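Local coordinates for protein translation initiation inhibitor (Streptococcus pyogenes, PDB 2EWC) that is of unknown function but belongs to the YjgF family, whose characterised members include enamine/imine deaminases, and is named a putative translation initiation inhibitor, at residues Y25-C30 against E50-L55; Y29-V34 against L111-G116; S40-A45 against P77-M82; D67-D72 against I97-A102. One frame throughout, in Å; residues are numbered along the deposited sequence.

Contact 1 (Y25-C30 against E50-L55); sequences YYLNYC and ERRLAL
Arg52 carries this contact, reaching from helix 38-54 to the backbone of Tyr29 on strand 24-30. Its NH1 donates a nearly straight hydrogen bond to Tyr29 O (2.9 Å, N-H...O 165°). The oxygen lies close to the guanidinium plane, but the donor stands 56° above the carbonyl plane and so is not on a lone pair. NH1 also has Cys30 SG at the guanidinium edge, 3.4 Å away. A water closes a second path, donating to Tyr29 O and accepting from Arg52 NH2. Asn28 ND2 adds a weak hydrogen bond to the same carbonyl, while its OD1 binds the backbone of Arg94 of the second subunit.

On the apolar shaft, Arg52 CB rests on Leu27 CD2 at 3.7 Å; beyond it CG stands anti to the carbonyl carbon and the chain runs extended to NE, which brings the charged group to the Tyr29 carbonyl. From the next residue of the helix, Leu53 CD2 meets Leu27 CD1 at 4.0 Å, the two leucines crossing at about a right angle. Branched leucines suit this seam, where the axes of strand segment 25-30 and helix segment 50-54 come within 9.7 Å.

Farther out, Asp8 forms a salt bridge with Arg52 NE and helps fix the rotation of the guanidinium. With this counter-charge the buried arginine probably stays ionised, and its charge may polarise the Tyr29 carbonyl that three donors grip.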
loop_
_atom_site.group_PDB
_atom_site.type_symbol
_atom_site.label_atom_id
_atom_site.label_comp_id
_atom_site.label_asym_id
_atom_site.label_seq_id
_atom_site.Cartn_x
_atom_site.Cartn_y
_atom_site.Cartn_z
ATOM N N TYR B 25 23.499 4.486 35.854
ATOM C CA TYR B 25 24.561 3.531 36.094
ATOM C C TYR B 25 24.880 2.846 34.794
ATOM O O TYR B 25 23.980 2.301 34.155
ATOM C CB TYR B 25 24.140 2.514 37.143
ATOM C CG TYR B 25 23.838 3.139 38.475
ATOM C CD1 TYR B 25 24.774 3.107 39.493
ATOM C CD2 TYR B 25 22.627 3.806 38.703
ATOM C CE1 TYR B 25 24.512 3.703 40.724
ATOM C CE2 TYR B 25 22.358 4.408 39.932
ATOM C CZ TYR B 25 23.311 4.346 40.929
ATOM O OH TYR B 25 23.071 4.923 42.143
ATOM N N TYR B 26 26.146 2.888 34.395
ATOM C CA TYR B 26 26.578 2.338 33.108
ATOM C C TYR B 26 27.392 1.067 33.321
ATOM O O TYR B 26 28.441 1.090 33.955
ATOM C CB TYR B 26 27.398 3.369 32.332
ATOM C CG TYR B 26 26.560 4.547 31.961
ATOM C CD1 TYR B 26 25.977 4.627 30.698
ATOM C CD2 TYR B 26 26.290 5.559 32.892
ATOM C CE1 TYR B 26 25.157 5.676 30.367
ATOM C CE2 TYR B 26 25.477 6.615 32.556
ATOM C CZ TYR B 26 24.922 6.671 31.290
ATOM O OH TYR B 26 24.095 7.707 30.939
ATOM N N LEU B 27 26.891 -0.032 32.778
ATOM C CA LEU B 27 27.556 -1.332 32.880
ATOM C C LEU B 27 28.478 -1.586 31.696
ATOM O O LEU B 27 28.068 -1.470 30.533
ATOM C CB LEU B 27 26.515 -2.447 32.980
ATOM C CG LEU B 27 25.708 -2.502 34.292
ATOM C CD1 LEU B 27 24.190 -2.619 34.038
ATOM C CD2 LEU B 27 26.198 -3.648 35.105
ATOM N N ASN B 28 29.734 -1.891 32.001
ATOM C CA ASN B 28 30.669 -2.424 31.027
ATOM C C ASN B 28 30.072 -3.746 30.464
ATOM O O ASN B 28 29.103 -4.283 31.030
ATOM C CB ASN B 28 32.006 -2.655 31.725
ATOM C CG ASN B 28 33.138 -2.942 30.769
ATOM O OD1 ASN B 28 33.705 -2.035 30.175
ATOM N ND2 ASN B 28 33.491 -4.211 30.634
ATOM N N TYR B 29 30.588 -4.246 29.335
ATOM C CA TYR B 29 30.081 -5.517 28.791
ATOM C C TYR B 29 30.173 -6.590 29.883
ATOM O O TYR B 29 31.148 -6.643 30.641
ATOM C CB TYR B 29 30.834 -5.954 27.514
ATOM C CG TYR B 29 32.296 -6.279 27.738
ATOM C CD1 TYR B 29 32.692 -7.554 28.153
ATOM C CD2 TYR B 29 33.287 -5.302 27.541
ATOM C CE1 TYR B 29 34.051 -7.856 28.365
ATOM C CE2 TYR B 29 34.627 -5.585 27.745
ATOM C CZ TYR B 29 35.007 -6.868 28.156
ATOM O OH TYR B 29 36.340 -7.162 28.373
ATOM N N CYS B 30 29.133 -7.411 29.973
ATOM C CA CYS B 30 29.044 -8.484 30.942
ATOM C C CYS B 30 29.117 -9.825 30.249
ATOM O O CYS B 30 28.443 -10.064 29.260
ATOM C CB CYS B 30 27.731 -8.413 31.710
ATOM S SG CYS B 30 27.512 -6.913 32.652
ATOM N N GLU B 50 23.853 -8.709 37.351
ATOM C CA GLU B 50 23.300 -8.674 38.702
ATOM C C GLU B 50 24.369 -8.417 39.766
ATOM O O GLU B 50 24.122 -7.670 40.727
ATOM C CB GLU B 50 22.558 -9.978 39.041
ATOM C CG GLU B 50 21.265 -10.162 38.269
ATOM C CD GLU B 50 20.434 -11.329 38.762
ATOM O OE1 GLU B 50 20.969 -12.468 38.857
ATOM O OE2 GLU B 50 19.232 -11.099 39.062
ATOM N N ARG B 51 25.523 -9.074 39.620
ATOM C CA ARG B 51 26.640 -8.892 40.545
ATOM C C ARG B 51 27.033 -7.432 40.578
ATOM O O ARG B 51 27.197 -6.863 41.642
ATOM C CB ARG B 51 27.868 -9.724 40.143
ATOM C CG ARG B 51 29.050 -9.557 41.122
ATOM C CD ARG B 51 30.319 -10.320 40.724
ATOM N NE ARG B 51 30.908 -9.778 39.508
ATOM C CZ ARG B 51 31.711 -8.717 39.435
ATOM N NH1 ARG B 51 32.069 -8.049 40.525
ATOM N NH2 ARG B 51 32.160 -8.318 38.238
ATOM N N ARG B 52 27.194 -6.828 39.406
ATOM C CA ARG B 52 27.657 -5.447 39.354
ATOM C C ARG B 52 26.602 -4.497 39.908
ATOM O O ARG B 52 26.927 -3.607 40.670
ATOM C CB ARG B 52 28.088 -5.067 37.944
ATOM C CG ARG B 52 29.523 -5.491 37.620
ATOM C CD ARG B 52 29.715 -5.561 36.105
ATOM N NE ARG B 52 31.107 -5.804 35.725
ATOM C CZ ARG B 52 31.522 -6.005 34.471
ATOM N NH1 ARG B 52 30.655 -6.018 33.457
ATOM N NH2 ARG B 52 32.823 -6.201 34.232
ATOM N N LEU B 53 25.349 -4.720 39.542
ATOM C CA LEU B 53 24.244 -3.936 40.040
ATOM C C LEU B 53 24.109 -4.013 41.573
ATOM O O LEU B 53 23.730 -3.022 42.218
ATOM C CB LEU B 53 22.935 -4.355 39.347
ATOM C CG LEU B 53 22.775 -3.961 37.877
ATOM C CD1 LEU B 53 21.540 -4.628 37.282
ATOM C CD2 LEU B 53 22.686 -2.444 37.746
ATOM N N ALA B 54 24.407 -5.182 42.141
ATOM C CA ALA B 54 24.374 -5.355 43.584
ATOM C C ALA B 54 25.412 -4.488 44.332
ATOM O O ALA B 54 25.235 -4.187 45.506
ATOM C CB ALA B 54 24.522 -6.847 43.969
ATOM N N LEU B 55 26.476 -4.070 43.655
ATOM C CA LEU B 55 27.452 -3.143 44.262
ATOM C C LEU B 55 26.834 -1.796 44.694
ATOM O O LEU B 55 27.349 -1.113 45.578
ATOM C CB LEU B 55 28.633 -2.913 43.306
ATOM C CG LEU B 55 29.431 -4.189 42.995
ATOM C CD1 LEU B 55 30.354 -4.018 41.816
ATOM C CD2 LEU B 55 30.205 -4.659 44.223
HETATM O O HOH W 1 33.386 -7.792 31.626
#

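Contact 2 (Y29-V34 against L111-G116); sequences YCVGNV and LFQVDG
Two backbone hydrogen bonds join Cys30 and Val114 into an antiparallel hydrogen-bonded pair, which ties strand 24-30 to strand 112-119 inside the mixed sheet. Cys30 N donates to Val114 O over a very short 2.5 Å, almost along the C=O axis. The return bond, Val114 N to Cys30 O at 3.0 Å, lies on a lone pair. Past Val31 the chain swings away from the strand, and a water bridges the gap, accepting from Gly32 N and donating to Phe112 O.

Cys30 and Val114 point to the same face of the sheet, packed by helix 38-54. Small and beta-branched side chains fit that close spacing: Cys30 CB approaches Val114 CG1 at 3.9 Å.

On the other face the flat groups of Tyr29 and Gln113 run side by side in the same direction, their planes only 6° apart. With Tyr29 CG in the crowded position (chi1 65°), the extended Gln113 chain lays its amide along the ring, NE2 3.6 Å from Tyr29 CD1 and OE1 3.7 Å from Tyr29 CG. Asp115 turns its carboxylate to a salt bridge with Lys95 of the second subunit. Nearer the root of the glutamine, Gln113 CG touches Val31 CG2 at 3.6 Å.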
loop_
_atom_site.group_PDB
_atom_site.type_symbol
_atom_site.label_atom_id
_atom_site.label_comp_id
_atom_site.label_asym_id
_atom_site.label_seq_id
_atom_site.Cartn_x
_atom_site.Cartn_y
_atom_site.Cartn_z
ATOM N N TYR B 29 30.588 -4.246 29.335
ATOM C CA TYR B 29 30.081 -5.517 28.791
ATOM C C TYR B 29 30.173 -6.590 29.883
ATOM O O TYR B 29 31.148 -6.643 30.641
ATOM C CB TYR B 29 30.834 -5.954 27.514
ATOM C CG TYR B 29 32.296 -6.279 27.738
ATOM C CD1 TYR B 29 32.692 -7.554 28.153
ATOM C CD2 TYR B 29 33.287 -5.302 27.541
ATOM C CE1 TYR B 29 34.051 -7.856 28.365
ATOM C CE2 TYR B 29 34.627 -5.585 27.745
ATOM C CZ TYR B 29 35.007 -6.868 28.156
ATOM O OH TYR B 29 36.340 -7.162 28.373
ATOM N N CYS B 30 29.133 -7.411 29.973
ATOM C CA CYS B 30 29.044 -8.484 30.942
ATOM C C CYS B 30 29.117 -9.825 30.249
ATOM O O CYS B 30 28.443 -10.064 29.260
ATOM C CB CYS B 30 27.731 -8.413 31.710
ATOM S SG CYS B 30 27.512 -6.913 32.652
ATOM N N VAL B 31 29.897 -10.711 30.844
ATOM C CA VAL B 31 30.272 -11.970 30.270
ATOM C C VAL B 31 30.344 -12.979 31.420
ATOM O O VAL B 31 30.741 -12.611 32.521
ATOM C CB VAL B 31 31.639 -11.773 29.544
ATOM C CG1 VAL B 31 32.802 -12.466 30.271
ATOM C CG2 VAL B 31 31.539 -12.216 28.148
ATOM N N GLY B 32 29.925 -14.224 31.186
ATOM C CA GLY B 32 29.950 -15.262 32.228
ATOM C C GLY B 32 29.834 -16.681 31.690
ATOM O O GLY B 32 29.380 -16.886 30.553
ATOM N N ASN B 33 30.216 -17.668 32.514
ATOM C CA ASN B 33 30.172 -19.093 32.144
ATOM C C ASN B 33 30.812 -19.361 30.781
ATOM O O ASN B 33 30.204 -20.038 29.960
ATOM C CB ASN B 33 28.714 -19.590 32.104
ATOM C CG ASN B 33 28.056 -19.614 33.478
ATOM O OD1 ASN B 33 28.737 -19.696 34.490
ATOM N ND2 ASN B 33 26.716 -19.541 33.515
ATOM N N VAL B 34 32.001 -18.823 30.492
ATOM C CA VAL B 34 32.485 -18.937 29.093
ATOM C C VAL B 34 33.014 -20.334 28.769
ATOM O O VAL B 34 33.469 -21.079 29.653
ATOM C CB VAL B 34 33.453 -17.763 28.586
ATOM C CG1 VAL B 34 33.658 -17.826 27.034
ATOM C CG2 VAL B 34 32.920 -16.347 28.963
ATOM N N LEU B 111 30.327 -16.693 23.093
ATOM C CA LEU B 111 29.136 -16.570 22.249
ATOM C C LEU B 111 28.277 -15.337 22.489
ATOM O O LEU B 111 27.433 -15.001 21.657
ATOM C CB LEU B 111 28.247 -17.831 22.384
ATOM C CG LEU B 111 28.947 -19.190 22.196
ATOM C CD1 LEU B 111 28.086 -20.387 22.671
ATOM C CD2 LEU B 111 29.467 -19.401 20.727
ATOM N N PHE B 112 28.462 -14.673 23.628
ATOM C CA PHE B 112 27.486 -13.687 24.075
ATOM C C PHE B 112 28.066 -12.706 25.094
ATOM O O PHE B 112 28.849 -13.097 25.966
ATOM C CB PHE B 112 26.280 -14.420 24.672
ATOM C CG PHE B 112 25.193 -13.509 25.160
ATOM C CD1 PHE B 112 24.263 -12.969 24.268
ATOM C CD2 PHE B 112 25.115 -13.171 26.505
ATOM C CE1 PHE B 112 23.250 -12.108 24.716
ATOM C CE2 PHE B 112 24.115 -12.306 26.968
ATOM C CZ PHE B 112 23.167 -11.786 26.061
ATOM N N GLN B 113 27.695 -11.436 24.957
ATOM C CA GLN B 113 28.018 -10.403 25.941
ATOM C C GLN B 113 26.793 -9.532 26.066
ATOM O O GLN B 113 25.977 -9.491 25.147
ATOM C CB GLN B 113 29.183 -9.527 25.500
ATOM C CG GLN B 113 30.527 -10.233 25.376
ATOM C CD GLN B 113 31.653 -9.254 25.040
ATOM O OE1 GLN B 113 31.400 -8.132 24.607
ATOM N NE2 GLN B 113 32.906 -9.689 25.219
ATOM N N VAL B 114 26.652 -8.854 27.205
ATOM C CA VAL B 114 25.585 -7.883 27.359
ATOM C C VAL B 114 26.107 -6.646 28.098
ATOM O O VAL B 114 27.025 -6.739 28.891
ATOM C CB VAL B 114 24.326 -8.515 28.017
ATOM C CG1 VAL B 114 24.573 -8.926 29.510
ATOM C CG2 VAL B 114 23.136 -7.604 27.861
ATOM N N ASP B 115 25.572 -5.476 27.772
ATOM C CA ASP B 115 25.835 -4.296 28.571
ATOM C C ASP B 115 24.515 -3.586 28.823
ATOM O O ASP B 115 23.459 -4.074 28.415
ATOM C CB ASP B 115 26.903 -3.406 27.909
ATOM C CG ASP B 115 26.344 -2.486 26.825
ATOM O OD1 ASP B 115 27.033 -1.488 26.482
ATOM O OD2 ASP B 115 25.224 -2.727 26.313
ATOM N N GLY B 116 24.541 -2.446 29.499
ATOM C CA GLY B 116 23.302 -1.717 29.733
ATOM C C GLY B 116 23.453 -0.457 30.547
ATOM O O GLY B 116 24.557 -0.112 30.999
HETATM O O HOH W 2 28.558 -14.447 28.425
#

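Contact 3 (S40-A45 against P77-M82); sequences SQINGA and PVMEKM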
loop_
_atom_site.group_PDB
_atom_site.type_symbol
_atom_site.label_atom_id
_atom_site.label_comp_id
_atom_site.label_asym_id
_atom_site.label_seq_id
_atom_site.Cartn_x
_atom_site.Cartn_y
_atom_site.Cartn_z
ATOM N N SER B 40 23.708 -21.019 28.768
ATOM C CA SER B 40 24.554 -20.853 29.952
ATOM C C SER B 40 25.370 -19.561 29.926
ATOM O O SER B 40 25.613 -18.962 30.976
ATOM C CB SER B 40 25.487 -22.049 30.129
ATOM O OG SER B 40 24.761 -23.268 30.129
ATOM N N GLN B 41 25.798 -19.135 28.737
ATOM C CA GLN B 41 26.591 -17.895 28.616
ATOM C C GLN B 41 25.701 -16.695 28.787
ATOM O O GLN B 41 26.140 -15.682 29.298
ATOM C CB GLN B 41 27.363 -17.816 27.295
ATOM C CG GLN B 41 28.469 -18.824 27.222
ATOM C CD GLN B 41 29.456 -18.533 26.132
ATOM O OE1 GLN B 41 29.571 -17.403 25.660
ATOM N NE2 GLN B 41 30.189 -19.556 25.723
ATOM N N ILE B 42 24.450 -16.825 28.347
ATOM C CA ILE B 42 23.452 -15.794 28.556
ATOM C C ILE B 42 23.147 -15.640 30.058
ATOM O O ILE B 42 23.194 -14.519 30.579
ATOM C CB ILE B 42 22.168 -16.042 27.736
ATOM C CG1 ILE B 42 22.481 -15.944 26.224
ATOM C CG2 ILE B 42 21.071 -15.020 28.143
ATOM C CD1 ILE B 42 21.399 -16.515 25.322
ATOM N N ASN B 43 22.870 -16.753 30.746
ATOM C CA ASN B 43 22.742 -16.730 32.223
ATOM C C ASN B 43 23.988 -16.216 32.944
ATOM O O ASN B 43 23.875 -15.477 33.906
ATOM C CB ASN B 43 22.352 -18.099 32.780
ATOM C CG ASN B 43 20.883 -18.422 32.551
ATOM O OD1 ASN B 43 20.529 -19.534 32.132
ATOM N ND2 ASN B 43 20.022 -17.446 32.802
ATOM N N GLY B 44 25.163 -16.621 32.482
ATOM C CA GLY B 44 26.412 -16.129 33.021
ATOM C C GLY B 44 26.554 -14.624 32.829
ATOM O O GLY B 44 26.998 -13.926 33.727
ATOM N N ALA B 45 26.178 -14.110 31.662
ATOM C CA ALA B 45 26.299 -12.682 31.444
ATOM C C ALA B 45 25.366 -11.935 32.408
ATOM O O ALA B 45 25.766 -10.941 33.000
ATOM C CB ALA B 45 25.988 -12.344 30.030
ATOM N N PRO B 77 15.922 -15.770 20.429
ATOM C CA PRO B 77 14.890 -16.503 21.203
ATOM C C PRO B 77 15.420 -17.237 22.454
ATOM O O PRO B 77 14.683 -17.396 23.432
ATOM C CB PRO B 77 14.314 -17.530 20.201
ATOM C CG PRO B 77 14.727 -17.074 18.844
ATOM C CD PRO B 77 15.998 -16.229 19.027
ATOM N N VAL B 78 16.672 -17.694 22.426
ATOM C CA VAL B 78 17.272 -18.304 23.618
ATOM C C VAL B 78 17.354 -17.222 24.686
ATOM O O VAL B 78 16.976 -17.457 25.820
ATOM C CB VAL B 78 18.679 -18.901 23.347
ATOM C CG1 VAL B 78 19.267 -19.536 24.634
ATOM C CG2 VAL B 78 18.632 -19.931 22.181
HETATM N N MSE B 79 17.841 -16.035 24.317
HETATM C CA MSE B 79 17.950 -14.941 25.280
HETATM C C MSE B 79 16.577 -14.496 25.797
HETATM O O MSE B 79 16.436 -14.191 26.979
HETATM C CB MSE B 79 18.731 -13.736 24.707
HETATM C CG MSE B 79 18.852 -12.531 25.710
HETATM SE SE MSE B 79 19.471 -10.961 25.039
HETATM C CE MSE B 79 18.185 -10.618 23.809
ATOM N N GLU B 80 15.594 -14.428 24.899
ATOM C CA GLU B 80 14.252 -13.975 25.250
ATOM C C GLU B 80 13.594 -14.860 26.299
ATOM O O GLU B 80 12.908 -14.339 27.195
ATOM C CB GLU B 80 13.360 -13.908 24.018
ATOM C CG GLU B 80 13.619 -12.656 23.205
ATOM C CD GLU B 80 12.685 -12.534 22.023
ATOM O OE1 GLU B 80 11.960 -13.506 21.718
ATOM O OE2 GLU B 80 12.680 -11.458 21.398
ATOM N N LYS B 81 13.797 -16.178 26.181
ATOM C CA LYS B 81 13.333 -17.147 27.184
ATOM C C LYS B 81 13.962 -16.862 28.554
ATOM O O LYS B 81 13.286 -16.888 29.580
ATOM C CB LYS B 81 13.656 -18.595 26.756
ATOM C CG LYS B 81 13.291 -19.645 27.815
ATOM C CD LYS B 81 13.727 -21.105 27.457
ATOM C CE LYS B 81 13.293 -22.060 28.599
ATOM N NZ LYS B 81 13.743 -23.477 28.444
HETATM N N MSE B 82 15.265 -16.601 28.550
HETATM C CA MSE B 82 16.016 -16.356 29.775
HETATM C C MSE B 82 15.646 -15.014 30.419
HETATM O O MSE B 82 15.624 -14.883 31.645
HETATM C CB MSE B 82 17.513 -16.394 29.461
HETATM C CG MSE B 82 18.292 -17.417 30.265
HETATM SE SE MSE B 82 17.624 -19.127 30.333
HETATM C CE MSE B 82 16.052 -18.927 31.087
#
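Ser40, in the first turn of helix 38-54, faces away from helix 76-87, and its OG bonds to Asp37. Gln41 likewise serves the other side: its OE1 accepts from Leu111 N and its NE2 donates to Gln36 O and Gly109 O, so the amide ties the helix to neighbouring loops.

Ile42 is the residue that points at the second helix. With CG1 anti to the carbonyl carbon and chi2 near 165°, the longer branch stretches out so that CD1 enters between Val78 and Met79, 3.8 Å from Val78 CG1 and 3.9 Å from Met79 CB. The same methyl lies 3.7 Å from Met79 N, against the backbone itself. On the shorter branch, Ile42 CG2 covers the next turn and meets Met82 CB at 4.0 Å. A beta-branched side chain with two unequal arms is well suited to touch two successive turns in this way.

Asn43 follows at the margin and crosses Met82 at about a right angle. Its CG is 3.6 Å from Met82 CG, and the selenomethionine chain, bent at chi2 and chi3, curls its selenium up beside the amide. Ala45 turns toward the sheet, where its small methyl packs on Phe112 and Val114.

The selenium end of Met79 leads away from Ile42 to Cys68 and Phe70 beneath. Both helices thus lie on one face of the sheet, their segment axes 9.9 Å apart and inclined at 48°, a pair of packed helices covering a mixed sheet as in the YjgF family fold.

Contact 4 (D67-D72 against I97-A102); sequences DCLFRD and IQTEFA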
loop_
_atom_site.group_PDB
_atom_site.type_symbol
_atom_site.label_atom_id
_atom_site.label_comp_id
_atom_site.label_asym_id
_atom_site.label_seq_id
_atom_site.Cartn_x
_atom_site.Cartn_y
_atom_site.Cartn_z
ATOM N N ASP B 67 22.161 -3.584 25.629
ATOM C CA ASP B 67 22.647 -3.945 24.297
ATOM C C ASP B 67 23.121 -5.396 24.383
ATOM O O ASP B 67 23.904 -5.717 25.269
ATOM C CB ASP B 67 23.803 -3.032 23.872
ATOM C CG ASP B 67 23.329 -1.694 23.349
ATOM O OD1 ASP B 67 22.107 -1.515 23.187
ATOM O OD2 ASP B 67 24.171 -0.806 23.081
ATOM N N CYS B 68 22.624 -6.260 23.502
ATOM C CA CYS B 68 22.986 -7.686 23.554
ATOM C C CYS B 68 23.842 -8.050 22.361
ATOM O O CYS B 68 23.449 -7.811 21.214
ATOM C CB CYS B 68 21.734 -8.554 23.598
ATOM S SG CYS B 68 20.469 -7.915 24.757
ATOM N N LEU B 69 25.027 -8.595 22.617
ATOM C CA LEU B 69 25.963 -8.897 21.529
ATOM C C LEU B 69 26.043 -10.413 21.321
ATOM O O LEU B 69 26.386 -11.142 22.243
ATOM C CB LEU B 69 27.367 -8.335 21.823
ATOM C CG LEU B 69 27.588 -6.825 22.055
ATOM C CD1 LEU B 69 29.090 -6.489 22.214
ATOM C CD2 LEU B 69 27.007 -5.984 20.952
ATOM N N PHE B 70 25.773 -10.875 20.103
ATOM C CA PHE B 70 25.735 -12.309 19.824
ATOM C C PHE B 70 26.747 -12.634 18.738
ATOM O O PHE B 70 26.852 -11.904 17.739
ATOM C CB PHE B 70 24.383 -12.733 19.248
ATOM C CG PHE B 70 23.208 -12.627 20.196
ATOM C CD1 PHE B 70 22.724 -13.770 20.852
ATOM C CD2 PHE B 70 22.534 -11.424 20.354
ATOM C CE1 PHE B 70 21.643 -13.700 21.705
ATOM C CE2 PHE B 70 21.424 -11.339 21.205
ATOM C CZ PHE B 70 20.983 -12.477 21.894
ATOM N N ARG B 71 27.440 -13.756 18.880
ATOM C CA ARG B 71 28.193 -14.284 17.746
ATOM C C ARG B 71 27.211 -14.751 16.637
ATOM O O ARG B 71 27.521 -14.652 15.444
ATOM C CB ARG B 71 29.092 -15.443 18.204
ATOM C CG ARG B 71 30.015 -15.998 17.131
ATOM C CD ARG B 71 30.922 -17.095 17.723
ATOM N NE ARG B 71 31.888 -16.574 18.707
ATOM C CZ ARG B 71 33.051 -15.990 18.418
ATOM N NH1 ARG B 71 33.437 -15.822 17.143
ATOM N NH2 ARG B 71 33.849 -15.596 19.421
ATOM N N ASP B 72 26.043 -15.257 17.058
ATOM C CA ASP B 72 24.952 -15.704 16.173
ATOM C C ASP B 72 23.662 -15.051 16.673
ATOM O O ASP B 72 23.068 -15.542 17.635
ATOM C CB ASP B 72 24.803 -17.255 16.175
ATOM C CG ASP B 72 23.691 -17.761 15.219
ATOM O OD1 ASP B 72 23.003 -16.932 14.577
ATOM O OD2 ASP B 72 23.496 -19.004 15.090
ATOM N N ILE B 97 22.746 -7.189 18.434
ATOM C CA ILE B 97 23.730 -6.990 17.356
ATOM C C ILE B 97 24.511 -8.292 17.202
ATOM O O ILE B 97 24.820 -8.962 18.190
ATOM C CB ILE B 97 24.702 -5.852 17.749
ATOM C CG1 ILE B 97 24.001 -4.511 17.679
ATOM C CG2 ILE B 97 25.992 -5.786 16.882
ATOM C CD1 ILE B 97 24.620 -3.552 18.709
ATOM N N GLN B 98 24.838 -8.650 15.971
ATOM C CA GLN B 98 25.758 -9.750 15.741
ATOM C C GLN B 98 27.144 -9.165 15.562
ATOM O O GLN B 98 27.323 -8.220 14.806
ATOM C CB GLN B 98 25.366 -10.557 14.508
ATOM C CG GLN B 98 26.217 -11.825 14.311
ATOM C CD GLN B 98 25.617 -12.778 13.285
ATOM O OE1 GLN B 98 24.581 -13.403 13.530
ATOM N NE2 GLN B 98 26.268 -12.896 12.127
ATOM N N THR B 99 28.127 -9.710 16.256
ATOM C CA THR B 99 29.494 -9.220 16.111
ATOM C C THR B 99 30.494 -10.358 16.352
ATOM O O THR B 99 30.214 -11.334 17.069
ATOM C CB THR B 99 29.761 -8.005 17.052
ATOM O OG1 THR B 99 31.124 -7.548 16.910
ATOM C CG2 THR B 99 29.494 -8.402 18.521
ATOM N N GLU B 100 31.664 -10.235 15.754
ATOM C CA GLU B 100 32.781 -11.064 16.143
ATOM C C GLU B 100 33.240 -10.533 17.484
ATOM O O GLU B 100 32.911 -9.401 17.848
ATOM C CB GLU B 100 33.917 -10.964 15.123
ATOM C CG GLU B 100 33.538 -11.536 13.762
ATOM C CD GLU B 100 33.145 -13.010 13.853
ATOM O OE1 GLU B 100 33.816 -13.774 14.585
ATOM O OE2 GLU B 100 32.150 -13.397 13.208
ATOM N N PHE B 101 33.998 -11.353 18.195
ATOM C CA PHE B 101 34.599 -10.988 19.459
ATOM C C PHE B 101 36.104 -11.186 19.336
ATOM O O PHE B 101 36.555 -12.032 18.552
ATOM C CB PHE B 101 34.062 -11.895 20.577
ATOM C CG PHE B 101 32.578 -11.717 20.859
ATOM C CD1 PHE B 101 32.091 -10.530 21.358
ATOM C CD2 PHE B 101 31.679 -12.739 20.596
ATOM C CE1 PHE B 101 30.731 -10.353 21.610
ATOM C CE2 PHE B 101 30.323 -12.588 20.877
ATOM C CZ PHE B 101 29.848 -11.390 21.374
ATOM N N ALA B 102 36.877 -10.434 20.123
ATOM C CA ALA B 102 38.333 -10.650 20.216
ATOM C C ALA B 102 38.652 -11.878 21.080
ATOM O O ALA B 102 39.536 -11.841 21.927
ATOM C CB ALA B 102 39.048 -9.389 20.757
HETATM O O HOH W 3 29.846 -13.271 14.508
HETATM O O HOH W 4 35.441 -14.035 17.010
HETATM O O HOH W 5 32.570 -16.640 14.461
HETATM O O HOH W 6 24.751 -16.024 12.270
#
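Strands 63-70 and 93-98 are the two parallel strands of a beta-alpha-beta unit whose connection is helix 76-87. Ile97 N donates to Cys68 O, Phe70 N to Ile97 O at 2.9 Å, and Thr99 N to Phe70 O, so each strand alternately gives and receives. Leu69 and Ile97 lie side by side on one face, with Leu69 CD2 against Ile97 CB at 3.9 Å; Phe70 and Gln98 share the opposite face, where Phe70 packs under helix 76-87.

Past the paired residues Arg71 reaches over the loop of 99-102. Its CB lies 4.1 Å from Phe101 CE2. CG stands anti to the backbone N (chi1 -175°), the chain runs straight to CD, and a bend at chi3 (-67°) turns the guanidinium alongside the rim of Phe101. NE donates to Leu110 O. At CZ, Phe101 CD2 lies over one face of the guanidinium, 4.1 Å away, yet the planes are 68° apart, and NH2 sits at the ring edge, in plane: the ring offers its rim and not its pi face. NH2 also donates to His103 O, while NH1 makes a salt bridge to Glu100 OE1 that two waters reinforce. An arginine, with five N-H groups on an apolar shaft, suits this junction of carbonyls, carboxylate and ring.

Glu100 OE2 accepts a hydrogen bond from Gln98 NE2 of the fourth subunit, and Asp72 OD2 accepts from Gly106 N of that subunit, drawing the strand ends into the assembly. Farther round the same rim, Phe101 CZ brings the ring edge to Leu69 O at 3.6 Å.

In the fold
Contacts 1, 2 and 4 reach one mixed sheet, in which strands 24-30, 112-119, 63-70 and 93-98 are neighbours in that order; contact 3 pairs the two helices on one face. Contacts 1 and 2 share Tyr29 and Cys30, with centres about 11 Å apart; the centre of contact 2 is about 10 Å from those of 3 and 4, whereas the centres of 1 and 4 are about 19 Å apart. Along the chain, contacts 3 and 4 nest within the loop that contact 2 closes, and strand 112-119, late in sequence but between 24-30 and 63-70 in the sheet, joins the early hairpins to the beta-alpha-beta unit. Contacts 1, 2 and 4 also touch the second subunit.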